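Local coordinates for homoserine kinase (Listeria monocytogenes, PDB 3HUL), which catalyses the ATP-dependent phosphorylation of L-homoserine to O-phospho-L-homoserine, a late step of threonine biosynthesis, as a member of the GHMP kinase family, at the interface of chains A and B. Numbering follows the deposited sequence. Chains: chain A/B, Homoserine kinase.

The interface of chains A and B. Residues chain A 137, 148, 150; chain B 192-193, 196-197, 200, 205.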
# COMPACT_ATOMS: atom_id res chain seq x y z
N VAL A 137 -12.45 -5.82 2.85
CA VAL A 137 -12.19 -6.85 3.84
C VAL A 137 -12.92 -6.42 5.11
O VAL A 137 -12.70 -5.32 5.63
CB VAL A 137 -10.67 -7.01 4.13
CG1 VAL A 137 -10.42 -8.01 5.29
CG2 VAL A 137 -9.92 -7.40 2.89
N VAL A 148 -12.00 -2.62 5.83
CA VAL A 148 -10.99 -1.86 5.13
C VAL A 148 -11.28 -2.01 3.66
O VAL A 148 -11.49 -3.13 3.18
CB VAL A 148 -9.54 -2.37 5.42
CG1 VAL A 148 -8.52 -1.47 4.74
CG2 VAL A 148 -9.25 -2.40 6.92
N HIS A 150 -9.76 -1.70 -0.07
CA HIS A 150 -8.54 -1.71 -0.83
C HIS A 150 -8.89 -1.70 -2.32
O HIS A 150 -10.05 -1.95 -2.70
CB HIS A 150 -7.70 -2.96 -0.48
CG HIS A 150 -6.83 -2.79 0.72
ND1 HIS A 150 -5.70 -1.98 0.72
CD2 HIS A 150 -6.90 -3.31 1.97
CE1 HIS A 150 -5.12 -2.04 1.90
NE2 HIS A 150 -5.83 -2.83 2.69
N ASN B 192 -8.16 -10.98 9.27
CA ASN B 192 -8.27 -10.44 7.90
C ASN B 192 -8.24 -8.93 7.92
O ASN B 192 -7.49 -8.30 7.17
CB ASN B 192 -9.59 -10.89 7.25
CG ASN B 192 -9.63 -12.37 6.87
OD1 ASN B 192 -10.66 -12.87 6.42
ND2 ASN B 192 -8.53 -13.05 7.01
N VAL B 193 -9.11 -8.33 8.75
CA VAL B 193 -9.21 -6.88 8.84
C VAL B 193 -7.91 -6.28 9.42
O VAL B 193 -7.43 -5.26 8.91
CB VAL B 193 -10.45 -6.46 9.70
CG1 VAL B 193 -10.45 -4.94 10.01
CG2 VAL B 193 -11.74 -6.86 8.99
N ALA B 196 -5.49 -6.20 6.58
CA ALA B 196 -5.83 -5.20 5.58
C ALA B 196 -5.51 -3.81 6.11
O ALA B 196 -5.13 -2.89 5.33
CB ALA B 196 -7.30 -5.30 5.19
N ALA B 197 -5.68 -3.65 7.43
CA ALA B 197 -5.52 -2.35 8.08
C ALA B 197 -4.05 -1.98 8.13
O ALA B 197 -3.68 -0.85 7.77
CB ALA B 197 -6.18 -2.35 9.55
N ARG B 200 -2.89 -0.77 4.88
CA ARG B 200 -3.26 0.62 4.61
C ARG B 200 -2.53 1.62 5.51
O ARG B 200 -2.90 2.80 5.52
CB ARG B 200 -4.77 0.84 4.81
CG ARG B 200 -5.64 0.30 3.74
CD ARG B 200 -6.74 1.28 3.28
NE ARG B 200 -7.52 1.90 4.36
CZ ARG B 200 -8.55 2.73 4.16
NH1 ARG B 200 -9.19 3.26 5.19
NH2 ARG B 200 -8.93 3.04 2.92
N LEU B 205 -6.83 1.18 13.51
CA LEU B 205 -7.73 0.05 13.27
C LEU B 205 -7.00 -1.28 13.47
O LEU B 205 -7.55 -2.22 14.07
CB LEU B 205 -8.35 0.14 11.88
CG LEU B 205 -9.27 -1.00 11.41
CD1 LEU B 205 -10.38 -1.33 12.44
CD2 LEU B 205 -9.85 -0.61 10.06
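A:Val148 packs over B:Ala196 on helix 181-199 of chain B and shows how a strand packs against a helix where two subunits meet. It buries 74 Å² here, and its two methyls divide the work. A:Val148 CG1, set anti to the backbone N (chi1 -176°), lies beside the aliphatic stem of B:Arg200, a tentative contact because that arginine is poorly ordered. A:Val148 CG2 points the other way, towards the turn of B:Ala197 and the following helix 203-210, where it meets CD2 of B:Leu205 at 3.7 Å. Between these branches, the CB of A:Val148 sits 3.7 Å from the methyl CB of B:Ala196, whose small side chain is consistent with the close approach of strand and helix. That same methyl also touches A:Val137 on the neighbouring strand 135-141, whose CG1 reaches along the helix to CB of B:Asn192 at 3.6 Å.

The polar element comes from the end of strand 144-150. The imidazole NE2 of A:His150 donates a hydrogen bond of 2.7 Å to the backbone carbonyl O of B:Ala196, near the C-terminal end of the helix. The acceptor lies almost in the ring plane and the bond is fairly straight, 163° at the hydrogen, while the donor stands 22° from the carbonyl plane. This bond would help to set the turn of the ring, and CD2 of A:His150 lies 3.8 Å from the methyl CB of B:Ala196. B:Arg200 runs past the ring in the opposite direction; its position is uncertain.

With its symmetry twin, this largely apolar patch joins strands of one subunit to a helix of the other. It would thereby hold the two kinase chains together in a two-fold pair, although the structure alone does not show that this dimer forms in the cell.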